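Local coordinates for protein 5-ketofructose reductase (Gluconobacter sp., PDB 7COK) that reduces 5-ketofructose, probably to fructose with a nicotinamide cofactor, and represents a novel class within the shikimate dehydrogenase family, at residues A[9-14]-A[29-34]; A[25-30]-A[38-43]; A[135-140]-A[165-170]; A[159-164]-A[176-181]. All coordinates share one frame; numbering follows the deposited sequence.

Interaction 1 of 4, residues A[9-14]-A[29-34]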
loop_
_atom_site.group_PDB
_atom_site.type_symbol
_atom_site.label_atom_id
_atom_site.label_comp_id
_atom_site.label_asym_id
_atom_site.label_seq_id
_atom_site.Cartn_x
_atom_site.Cartn_y
_atom_site.Cartn_z
ATOM N N ILE A 9 8.363 4.030 0.461
ATOM C CA ILE A 9 7.835 4.560 1.721
ATOM C C ILE A 9 6.314 4.426 1.621
ATOM O O ILE A 9 5.724 4.749 0.572
ATOM C CB ILE A 9 8.239 6.046 1.926
ATOM C CG1 ILE A 9 9.771 6.221 2.049
ATOM C CG2 ILE A 9 7.464 6.649 3.102
ATOM C CD1 ILE A 9 10.304 7.630 1.827
ATOM N N LEU A 10 5.677 3.925 2.688
ATOM C CA LEU A 10 4.239 3.674 2.657
ATOM C C LEU A 10 3.505 4.632 3.566
ATOM O O LEU A 10 3.893 4.844 4.716
ATOM C CB LEU A 10 3.926 2.230 3.063
ATOM C CG LEU A 10 4.566 1.172 2.140
ATOM C CD1 LEU A 10 4.337 -0.217 2.713
ATOM C CD2 LEU A 10 4.026 1.295 0.707
ATOM N N THR A 11 2.460 5.225 3.003
ATOM C CA THR A 11 1.490 6.066 3.677
ATOM C C THR A 11 0.127 5.641 3.119
ATOM O O THR A 11 0.067 4.827 2.180
ATOM C CB THR A 11 1.732 7.574 3.378
ATOM O OG1 THR A 11 1.601 7.839 1.967
ATOM C CG2 THR A 11 3.100 8.040 3.855
ATOM N N GLY A 12 -0.973 6.157 3.679
ATOM C CA GLY A 12 -2.268 5.900 3.069
ATOM C C GLY A 12 -3.398 6.422 3.912
ATOM O O GLY A 12 -3.206 7.365 4.683
ATOM N N SER A 13 -4.556 5.772 3.782
ATOM C CA SER A 13 -5.788 6.247 4.404
ATOM C C SER A 13 -6.708 5.113 4.804
ATOM O O SER A 13 -6.765 4.090 4.125
ATOM C CB SER A 13 -6.513 7.174 3.421
ATOM O OG SER A 13 -7.824 7.524 3.848
ATOM N N PHE A 14 -7.405 5.307 5.931
ATOM C CA PHE A 14 -8.449 4.389 6.374
ATOM C C PHE A 14 -9.747 5.185 6.408
ATOM O O PHE A 14 -9.839 6.244 7.039
ATOM C CB PHE A 14 -8.149 3.854 7.775
ATOM C CG PHE A 14 -6.815 3.190 7.918
ATOM C CD1 PHE A 14 -6.244 2.418 6.869
ATOM C CD2 PHE A 14 -6.120 3.272 9.140
ATOM C CE1 PHE A 14 -5.011 1.791 7.040
ATOM C CE2 PHE A 14 -4.879 2.641 9.299
ATOM C CZ PHE A 14 -4.324 1.905 8.266
ATOM N N ALA A 29 0.690 12.660 -6.811
ATOM C CA ALA A 29 1.202 13.626 -7.792
ATOM C C ALA A 29 2.347 14.441 -7.175
ATOM O O ALA A 29 3.396 14.678 -7.809
ATOM C CB ALA A 29 0.080 14.504 -8.297
ATOM N N GLY A 30 2.169 14.822 -5.913
ATOM C CA GLY A 30 3.214 15.471 -5.133
ATOM C C GLY A 30 4.453 14.612 -4.941
ATOM O O GLY A 30 5.565 15.076 -5.170
ATOM N N TYR A 31 4.254 13.353 -4.546
ATOM C CA TYR A 31 5.376 12.423 -4.398
ATOM C C TYR A 31 6.188 12.309 -5.705
ATOM O O TYR A 31 7.415 12.362 -5.682
ATOM C CB TYR A 31 4.898 11.026 -4.000
ATOM C CG TYR A 31 4.360 10.840 -2.581
ATOM C CD1 TYR A 31 4.733 11.682 -1.525
ATOM C CD2 TYR A 31 3.479 9.805 -2.311
ATOM C CE1 TYR A 31 4.247 11.459 -0.242
ATOM C CE2 TYR A 31 2.984 9.581 -1.032
ATOM C CZ TYR A 31 3.367 10.417 -0.002
ATOM O OH TYR A 31 2.863 10.232 1.283
ATOM N N HIS A 32 5.479 12.177 -6.827
ATOM C CA HIS A 32 6.121 11.954 -8.130
ATOM C C HIS A 32 6.900 13.191 -8.555
ATOM O O HIS A 32 8.020 13.078 -9.025
ATOM C CB HIS A 32 5.080 11.553 -9.164
ATOM C CG HIS A 32 5.654 11.266 -10.514
ATOM N ND1 HIS A 32 6.312 10.090 -10.806
ATOM C CD2 HIS A 32 5.682 12.007 -11.648
ATOM C CE1 HIS A 32 6.702 10.109 -12.069
ATOM N NE2 HIS A 32 6.335 11.262 -12.601
ATOM N N HIS A 33 6.325 14.374 -8.319
ATOM C CA HIS A 33 6.980 15.627 -8.674
ATOM C C HIS A 33 8.287 15.791 -7.897
ATOM O O HIS A 33 9.291 16.311 -8.452
ATOM C CB HIS A 33 6.011 16.802 -8.429
ATOM C CG HIS A 33 6.535 18.144 -8.869
ATOM N ND1 HIS A 33 7.385 18.905 -8.096
ATOM C CD2 HIS A 33 6.295 18.863 -9.990
ATOM C CE1 HIS A 33 7.660 20.035 -8.730
ATOM N NE2 HIS A 33 6.997 20.038 -9.872
ATOM N N ALA A 34 8.295 15.345 -6.640
ATOM C CA ALA A 34 9.480 15.447 -5.747
ATOM C C ALA A 34 10.519 14.372 -6.034
ATOM O O ALA A 34 11.634 14.452 -5.522
ATOM C CB ALA A 34 9.074 15.385 -4.273
#
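Thr11 OG1 is gripped from two directions: it accepts a hydrogen bond from Tyr31 OH, with OH to OG1 at 2.8 Å, and it is also hydrogen-bonded to the backbone O of Arg39 on the adjoining strand. Since a carbonyl oxygen can only accept, the threonine hydroxyl must give its own proton to Arg39 and take the tyrosine's, so the protons run in one direction from Tyr31 through Thr11 to the strand backbone. Thr11 and Tyr31 reach for each other from opposite directions. OG1 lies in the plane of the Tyr31 ring, at its edge, 3.7 Å from both CE2 and CZ. Chi1 of 61° sets OG1 between the backbone N and the carbonyl carbon of Thr11. That rotation leaves the methyl beside the same phenol, with Thr11 CG2 3.4 Å from Tyr31 OH. Both residues are buried, and the touching surface is small, 78 Å² in all, so the contact is essentially one polar bond between a strand and a helix. Helix 23-34 packs on the sheet here within the beta-alpha-beta unit of strand 9-15, helix 23-34 and strand 38-44, while Val260 and Trp263 of helix 248-264 also touch the Tyr31 side chain.

Interaction 2 of 4, residues A[25-30]-A[38-43]; sequences AMVEAG and ARYINC
Glu28 and Tyr40 lie aslant to each other, the carboxylate and the phenol ring turned 87° apart. The acid meets the strand backbone through OE2, while the ring is met by Val27 CG1. From CG onward the Glu28 chain is extended, which carries OE2 to the amide of Tyr40. The resulting hydrogen bond, Tyr40 N to Glu28 OE2, is 2.9 Å long and almost straight at 174°, and it uses the anti lone pair of OE2. On the way the glutamate's aliphatic part rests against the tyrosine, with Glu28 CG 3.9 Å from Tyr40 CB. Val27 crosses Tyr40 at about a right angle and presents one methyl: Val27 CG1 is 3.9 Å from Tyr40 CD2. At the far end of the ring, Tyr40 OH is hydrogen-bonded to Asn66 OD1. The Glu28 charge is answered across the dimer, where OE1 pairs with Arg39 NH2 of the second subunit, and Arg39 NH2 here pairs in turn with Glu28 OE2 of that subunit. This reciprocal exchange would be expected to favour an ionised carboxylate. Helix 23-34 and strand 38-44 run antiparallel here, their short axes 8.0 Å apart at 174°, as in the second half of a beta-alpha-beta crossover; within its chain the strand is at the sheet's edge beside strand 9-15, and helix 270-281 packs against Ala25, Met26 and Ala29.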
loop_
_atom_site.group_PDB
_atom_site.type_symbol
_atom_site.label_atom_id
_atom_site.label_comp_id
_atom_site.label_asym_id
_atom_site.label_seq_id
_atom_site.Cartn_x
_atom_site.Cartn_y
_atom_site.Cartn_z
ATOM N N ALA A 25 -4.610 10.592 -5.390
ATOM C CA ALA A 25 -4.099 11.156 -6.623
ATOM C C ALA A 25 -3.340 12.449 -6.342
ATOM O O ALA A 25 -2.266 12.682 -6.890
ATOM C CB ALA A 25 -5.238 11.389 -7.603
ATOM N N MET A 26 -3.900 13.280 -5.473
ATOM C CA MET A 26 -3.252 14.523 -5.121
ATOM C C MET A 26 -1.859 14.279 -4.505
ATOM O O MET A 26 -0.843 14.823 -4.941
ATOM C CB MET A 26 -4.148 15.330 -4.191
ATOM C CG MET A 26 -3.552 16.672 -3.820
ATOM S SD MET A 26 -4.497 17.526 -2.567
ATOM C CE MET A 26 -4.171 16.550 -1.104
ATOM N N VAL A 27 -1.823 13.447 -3.480
ATOM C CA VAL A 27 -0.612 13.226 -2.726
ATOM C C VAL A 27 0.427 12.516 -3.607
ATOM O O VAL A 27 1.563 12.911 -3.593
ATOM C CB VAL A 27 -0.913 12.442 -1.430
ATOM C CG1 VAL A 27 0.372 12.033 -0.741
ATOM C CG2 VAL A 27 -1.751 13.315 -0.498
ATOM N N GLU A 28 0.020 11.539 -4.413
ATOM C CA GLU A 28 0.987 10.810 -5.243
ATOM C C GLU A 28 1.510 11.713 -6.348
ATOM O O GLU A 28 2.680 11.581 -6.729
ATOM C CB GLU A 28 0.418 9.502 -5.770
ATOM C CG GLU A 28 0.327 8.463 -4.657
ATOM C CD GLU A 28 0.023 7.070 -5.147
ATOM O OE1 GLU A 28 -0.471 6.917 -6.286
ATOM O OE2 GLU A 28 0.277 6.111 -4.391
ATOM N N ALA A 29 0.690 12.660 -6.811
ATOM C CA ALA A 29 1.202 13.626 -7.792
ATOM C C ALA A 29 2.347 14.441 -7.175
ATOM O O ALA A 29 3.396 14.678 -7.809
ATOM C CB ALA A 29 0.080 14.504 -8.297
ATOM N N GLY A 30 2.169 14.822 -5.913
ATOM C CA GLY A 30 3.214 15.471 -5.133
ATOM C C GLY A 30 4.453 14.612 -4.941
ATOM O O GLY A 30 5.565 15.076 -5.170
ATOM N N ALA A 38 7.556 7.046 -2.736
ATOM C CA ALA A 38 6.550 6.944 -1.673
ATOM C C ALA A 38 5.222 6.643 -2.341
ATOM O O ALA A 38 5.000 7.001 -3.503
ATOM C CB ALA A 38 6.480 8.232 -0.843
ATOM N N ARG A 39 4.341 5.960 -1.603
ATOM C CA ARG A 39 3.025 5.579 -2.100
ATOM C C ARG A 39 1.989 5.948 -1.058
ATOM O O ARG A 39 2.268 5.959 0.121
ATOM C CB ARG A 39 2.988 4.077 -2.337
ATOM C CG ARG A 39 4.046 3.579 -3.317
ATOM C CD ARG A 39 3.917 2.096 -3.564
ATOM N NE ARG A 39 2.814 1.870 -4.491
ATOM C CZ ARG A 39 2.506 0.701 -5.029
ATOM N NH1 ARG A 39 3.204 -0.390 -4.731
ATOM N NH2 ARG A 39 1.487 0.639 -5.861
ATOM N N TYR A 40 0.768 6.206 -1.527
ATOM C CA TYR A 40 -0.380 6.463 -0.673
ATOM C C TYR A 40 -1.395 5.387 -0.984
ATOM O O TYR A 40 -1.923 5.320 -2.106
ATOM C CB TYR A 40 -0.941 7.830 -1.013
ATOM C CG TYR A 40 -2.017 8.337 -0.055
ATOM C CD1 TYR A 40 -3.352 7.944 -0.201
ATOM C CD2 TYR A 40 -1.706 9.228 0.961
ATOM C CE1 TYR A 40 -4.342 8.436 0.646
ATOM C CE2 TYR A 40 -2.695 9.712 1.812
ATOM C CZ TYR A 40 -4.009 9.319 1.633
ATOM O OH TYR A 40 -5.003 9.817 2.482
ATOM N N ILE A 41 -1.707 4.571 0.028
ATOM C CA ILE A 41 -2.598 3.437 -0.116
ATOM C C ILE A 41 -3.990 3.751 0.461
ATOM O O ILE A 41 -4.164 3.830 1.682
ATOM C CB ILE A 41 -1.991 2.158 0.543
ATOM C CG1 ILE A 41 -0.513 1.917 0.110
ATOM C CG2 ILE A 41 -2.876 0.952 0.288
ATOM C CD1 ILE A 41 -0.222 1.934 -1.377
ATOM N N ASN A 42 -4.969 3.910 -0.432
ATOM C CA ASN A 42 -6.336 4.273 -0.062
ATOM C C ASN A 42 -7.135 3.010 0.256
ATOM O O ASN A 42 -7.482 2.222 -0.641
ATOM C CB ASN A 42 -6.968 5.028 -1.238
ATOM C CG ASN A 42 -8.347 5.590 -0.915
ATOM O OD1 ASN A 42 -8.633 5.929 0.218
ATOM N ND2 ASN A 42 -9.188 5.733 -1.942
ATOM N N CYS A 43 -7.382 2.790 1.546
ATOM C CA CYS A 43 -8.007 1.545 2.032
ATOM C C CYS A 43 -9.429 1.753 2.510
ATOM O O CYS A 43 -9.724 2.724 3.192
ATOM C CB CYS A 43 -7.217 0.982 3.205
ATOM S SG CYS A 43 -5.481 0.633 2.857
#

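Interaction 3 of 4, residues A[135-140]-A[165-170]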
loop_
_atom_site.group_PDB
_atom_site.type_symbol
_atom_site.label_atom_id
_atom_site.label_comp_id
_atom_site.label_asym_id
_atom_site.label_seq_id
_atom_site.Cartn_x
_atom_site.Cartn_y
_atom_site.Cartn_z
ATOM N N ALA A 135 -15.729 20.596 10.134
ATOM C CA ALA A 135 -14.841 21.622 9.554
ATOM C C ALA A 135 -14.851 22.900 10.392
ATOM O O ALA A 135 -13.807 23.427 10.764
ATOM C CB ALA A 135 -15.241 21.904 8.113
ATOM N N ALA A 136 -16.050 23.357 10.753
ATOM C CA ALA A 136 -16.189 24.552 11.579
ATOM C C ALA A 136 -15.504 24.438 12.959
ATOM O O ALA A 136 -14.805 25.375 13.389
ATOM C CB ALA A 136 -17.646 24.931 11.741
ATOM N N ARG A 137 -15.720 23.308 13.634
ATOM C CA ARG A 137 -15.077 23.030 14.922
ATOM C C ARG A 137 -13.555 23.113 14.817
ATOM O O ARG A 137 -12.920 23.806 15.638
ATOM C CB ARG A 137 -15.572 21.698 15.504
ATOM C CG ARG A 137 -15.028 21.377 16.868
ATOM C CD ARG A 137 -15.491 19.984 17.264
ATOM N NE ARG A 137 -14.952 19.606 18.569
ATOM C CZ ARG A 137 -15.577 19.814 19.730
ATOM N NH1 ARG A 137 -16.781 20.394 19.775
ATOM N NH2 ARG A 137 -14.992 19.455 20.862
ATOM N N ALA A 138 -12.968 22.404 13.837
ATOM C CA ALA A 138 -11.506 22.423 13.689
ATOM C C ALA A 138 -10.954 23.793 13.324
ATOM O O ALA A 138 -9.928 24.216 13.876
ATOM C CB ALA A 138 -11.057 21.362 12.701
ATOM N N ILE A 139 -11.631 24.476 12.408
ATOM C CA ILE A 139 -11.240 25.823 11.981
ATOM C C ILE A 139 -11.287 26.790 13.183
ATOM O O ILE A 139 -10.357 27.547 13.400
ATOM C CB ILE A 139 -12.090 26.330 10.791
ATOM C CG1 ILE A 139 -11.639 25.593 9.534
ATOM C CG2 ILE A 139 -11.904 27.830 10.562
ATOM C CD1 ILE A 139 -12.632 25.692 8.390
ATOM N N ALA A 140 -12.359 26.729 13.974
ATOM C CA ALA A 140 -12.483 27.578 15.167
ATOM C C ALA A 140 -11.336 27.327 16.163
ATOM O O ALA A 140 -10.704 28.266 16.640
ATOM C CB ALA A 140 -13.842 27.397 15.818
ATOM N N ALA A 165 -18.744 27.578 20.357
ATOM C CA ALA A 165 -18.458 28.780 21.138
ATOM C C ALA A 165 -17.961 28.466 22.562
ATOM O O ALA A 165 -16.964 29.071 23.002
ATOM C CB ALA A 165 -19.654 29.723 21.174
ATOM N N ALA A 166 -18.623 27.502 23.217
ATOM C CA ALA A 166 -18.292 27.074 24.583
ATOM C C ALA A 166 -16.892 26.462 24.615
ATOM O O ALA A 166 -16.108 26.764 25.500
ATOM C CB ALA A 166 -19.322 26.088 25.112
ATOM N N LEU A 167 -16.571 25.647 23.612
ATOM C CA LEU A 167 -15.228 25.079 23.482
ATOM C C LEU A 167 -14.163 26.173 23.416
ATOM O O LEU A 167 -13.144 26.091 24.087
ATOM C CB LEU A 167 -15.142 24.175 22.249
ATOM C CG LEU A 167 -13.795 23.519 21.908
ATOM C CD1 LEU A 167 -13.368 22.492 22.944
ATOM C CD2 LEU A 167 -13.927 22.877 20.530
ATOM N N ILE A 168 -14.418 27.199 22.616
ATOM C CA ILE A 168 -13.471 28.285 22.446
ATOM C C ILE A 168 -13.266 29.052 23.752
ATOM O O ILE A 168 -12.133 29.233 24.186
ATOM C CB ILE A 168 -13.852 29.183 21.234
ATOM C CG1 ILE A 168 -13.871 28.385 19.909
ATOM C CG2 ILE A 168 -12.970 30.419 21.159
ATOM C CD1 ILE A 168 -12.654 27.515 19.622
ATOM N N ASN A 169 -14.359 29.435 24.403
ATOM C CA ASN A 169 -14.278 30.166 25.674
ATOM C C ASN A 169 -13.629 29.366 26.791
ATOM O O ASN A 169 -12.843 29.916 27.558
ATOM C CB ASN A 169 -15.669 30.618 26.116
ATOM C CG ASN A 169 -16.258 31.664 25.202
ATOM O OD1 ASN A 169 -15.572 32.601 24.799
ATOM N ND2 ASN A 169 -17.532 31.510 24.872
ATOM N N ASP A 170 -13.935 28.073 26.847
ATOM C CA ASP A 170 -13.482 27.193 27.936
ATOM C C ASP A 170 -12.049 26.728 27.803
ATOM O O ASP A 170 -11.380 26.470 28.814
ATOM C CB ASP A 170 -14.371 25.966 28.045
ATOM C CG ASP A 170 -15.794 26.298 28.432
ATOM O OD1 ASP A 170 -16.038 27.436 28.883
ATOM O OD2 ASP A 170 -16.660 25.404 28.286
#
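Arg137 lies across from Leu167 with their CA atoms 8.8 Å apart, and the next close pair, Ala140 with Ile168, has CA atoms 7.4 Å apart. The longer gap is bridged by side chains. Arg137 is extended from CG to NE, CG lying anti to the backbone N (chi1 -176°), and it crosses Leu167 at about a right angle. One methyl, Leu167 CD2, sits over the centre of a guanidinium face, 3.5 Å above its plane; its separation from Arg137 CZ is 3.6 Å, a van der Waals contact between an aliphatic group and a flat cation. The second branch only skims this group, Leu167 CD1 being 4.0 Å from Arg137 NH2. At the closer approach the small alanine makes room for an isoleucine tip: Ile168 CD1 lies 3.6 Å from Ala140 O and 4.0 Å from Ala140 CB. Ile164 of helix 158-171 also packs on Arg137 and Ala140. No hydrogen bond joins the two segments. The guanidinium instead donates from NE to the backbone O of Ile89, with a weak second bond from NH2 to Leu88 O. Polar bonding therefore leads away from this helix pair, and the contact itself rests on van der Waals packing, with Leu167 CD2 over one face of the cation.

Interaction 4 of 4, residues A[159-164]-A[176-181]; sequences SKAETI and GEAQAW
The second half of a beta-alpha-beta crossover, strand 150-155 through helix 158-171 to strand 175-180, holds this contact, and its centre is Ala178. Its methyl points at the helix and meets the side chain and backbone of Ala161 at once: Ala178 CB is 3.7 Å from both Ala161 CB and Ala161 C. With alanines meeting at this point, helix and strand approach closely, Glu162 CA and Ala178 CA being 5.0 Å apart. Strand 175-180 is the outermost strand, within this chain, of the parallel Rossmann-type sheet; Ala178 faces the helix while Glu177 and Gln179 point away from it, and the backbone of Glu177 and Gln179 pairs with strand 150-155. At the solvent-exposed border Glu162 folds back over the same methyl. Its CG is anti to the backbone N, but the chain bends at chi2, 54°, which brings Glu162 OE1 to 3.3 Å from Ala178 CB. The carboxylate stays too far from the strand amide for a direct bond, and one water spans the distance. This water donates to Glu162 OE1 at 2.7 Å and accepts from Ala178 N at 2.9 Å. On the face turned from the helix, Gln179 NE2 donates to Glu177 OE1 on its anti side, 19° out of the carboxylate plane, with an N-H...O angle of 153°; the donor amide is nearly coplanar with that bond.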
loop_
_atom_site.group_PDB
_atom_site.type_symbol
_atom_site.label_atom_id
_atom_site.label_comp_id
_atom_site.label_asym_id
_atom_site.label_seq_id
_atom_site.Cartn_x
_atom_site.Cartn_y
_atom_site.Cartn_z
ATOM N N SER A 159 -27.705 25.847 18.988
ATOM C CA SER A 159 -27.109 25.017 20.039
ATOM C C SER A 159 -25.838 24.292 19.577
ATOM O O SER A 159 -24.922 24.146 20.360
ATOM C CB SER A 159 -28.116 24.020 20.609
ATOM O OG SER A 159 -28.365 22.983 19.695
ATOM N N LYS A 160 -25.794 23.887 18.309
ATOM C CA LYS A 160 -24.581 23.300 17.700
ATOM C C LYS A 160 -23.465 24.340 17.570
ATOM O O LYS A 160 -22.295 24.031 17.816
ATOM C CB LYS A 160 -24.900 22.686 16.332
ATOM C CG LYS A 160 -25.849 21.493 16.380
ATOM C CD LYS A 160 -25.116 20.162 16.334
ATOM C CE LYS A 160 -26.066 18.972 16.446
ATOM N NZ LYS A 160 -26.882 18.703 15.227
ATOM N N ALA A 161 -23.821 25.572 17.202
ATOM C CA ALA A 161 -22.841 26.685 17.253
ATOM C C ALA A 161 -22.364 26.955 18.682
ATOM O O ALA A 161 -21.161 27.178 18.907
ATOM C CB ALA A 161 -23.423 27.957 16.630
ATOM N N GLU A 162 -23.304 26.934 19.640
ATOM C CA GLU A 162 -22.996 27.182 21.048
ATOM C C GLU A 162 -22.005 26.169 21.602
ATOM O O GLU A 162 -21.188 26.535 22.439
ATOM C CB GLU A 162 -24.278 27.262 21.912
ATOM C CG GLU A 162 -24.079 27.647 23.381
ATOM C CD GLU A 162 -23.307 28.938 23.612
ATOM O OE1 GLU A 162 -23.343 29.838 22.755
ATOM O OE2 GLU A 162 -22.657 29.057 24.675
ATOM N N THR A 163 -22.047 24.934 21.100
ATOM C CA THR A 163 -21.084 23.891 21.490
ATOM C C THR A 163 -19.660 24.321 21.116
ATOM O O THR A 163 -18.749 24.257 21.935
ATOM C CB THR A 163 -21.426 22.521 20.882
ATOM O OG1 THR A 163 -22.695 22.073 21.389
ATOM C CG2 THR A 163 -20.354 21.466 21.245
ATOM N N ILE A 164 -19.501 24.829 19.898
ATOM C CA ILE A 164 -18.214 25.330 19.464
ATOM C C ILE A 164 -17.819 26.626 20.218
ATOM O O ILE A 164 -16.679 26.751 20.696
ATOM C CB ILE A 164 -18.135 25.452 17.920
ATOM C CG1 ILE A 164 -18.383 24.075 17.267
ATOM C CG2 ILE A 164 -16.789 26.046 17.511
ATOM C CD1 ILE A 164 -18.600 24.071 15.763
ATOM N N GLY A 176 -15.483 33.139 22.125
ATOM C CA GLY A 176 -16.425 32.489 21.212
ATOM C C GLY A 176 -17.847 32.927 21.457
ATOM O O GLY A 176 -18.252 33.114 22.603
ATOM N N GLU A 177 -18.608 33.077 20.375
ATOM C CA GLU A 177 -19.999 33.537 20.407
ATOM C C GLU A 177 -20.788 32.738 19.384
ATOM O O GLU A 177 -20.296 32.477 18.275
ATOM C CB GLU A 177 -20.059 35.012 20.018
ATOM C CG GLU A 177 -21.432 35.663 20.182
ATOM C CD GLU A 177 -21.524 37.025 19.520
ATOM O OE1 GLU A 177 -22.647 37.494 19.273
ATOM O OE2 GLU A 177 -20.480 37.647 19.253
ATOM N N ALA A 178 -22.006 32.344 19.748
ATOM C CA ALA A 178 -22.920 31.661 18.833
ATOM C C ALA A 178 -24.081 32.549 18.425
ATOM O O ALA A 178 -24.602 33.322 19.231
ATOM C CB ALA A 178 -23.462 30.396 19.478
ATOM N N GLN A 179 -24.487 32.435 17.165
ATOM C CA GLN A 179 -25.641 33.187 16.656
ATOM C C GLN A 179 -26.504 32.282 15.800
ATOM O O GLN A 179 -26.000 31.558 14.927
ATOM C CB GLN A 179 -25.208 34.422 15.839
ATOM C CG GLN A 179 -24.565 35.528 16.665
ATOM C CD GLN A 179 -25.556 36.332 17.512
ATOM O OE1 GLN A 179 -26.756 36.393 17.222
ATOM N NE2 GLN A 179 -25.042 36.975 18.555
ATOM N N ALA A 180 -27.810 32.315 16.040
ATOM C CA ALA A 180 -28.756 31.588 15.205
ATOM C C ALA A 180 -28.779 32.250 13.843
ATOM O O ALA A 180 -28.684 33.491 13.739
ATOM C CB ALA A 180 -30.150 31.602 15.834
ATOM N N TRP A 181 -28.890 31.417 12.815
ATOM C CA TRP A 181 -28.890 31.873 11.427
ATOM C C TRP A 181 -30.335 31.964 10.965
ATOM O O TRP A 181 -31.037 30.947 10.891
ATOM C CB TRP A 181 -28.139 30.866 10.568
ATOM C CG TRP A 181 -27.652 31.388 9.255
ATOM C CD1 TRP A 181 -28.076 32.505 8.583
ATOM C CD2 TRP A 181 -26.669 30.775 8.438
ATOM N NE1 TRP A 181 -27.389 32.636 7.406
ATOM C CE2 TRP A 181 -26.516 31.585 7.286
ATOM C CE3 TRP A 181 -25.870 29.633 8.577
ATOM C CZ2 TRP A 181 -25.593 31.276 6.273
ATOM C CZ3 TRP A 181 -24.952 29.322 7.566
ATOM C CH2 TRP A 181 -24.827 30.140 6.430
HETATM O O HOH W 1 -22.475 32.432 22.658
#

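Overall arrangement
The contacts form two groups on opposite sides of the chain's centre. Interactions 1 and 2 have centres about 4 Å apart, share Ala29 and Gly30, and belong to the crossover unit of the substrate-binding half; Thr11 O to Ile41 N at 2.8 Å is one strand-pairing bond between them. Interactions 3 and 4, centres about 9 Å apart, both use helix 158-171 in the probable nucleotide-binding half, where Asn169 OD1 lies 2.7 Å from Gly176 N. Ala136 of interaction 3 falls in a GxGxxA pattern consistent with a Rossmann cofactor site. Nearest atoms of interactions 2 and 3 remain about 15 Å apart. The second subunit reaches interactions 1 and 2, and no other chain of the assembly touches the segments of 3 and 4.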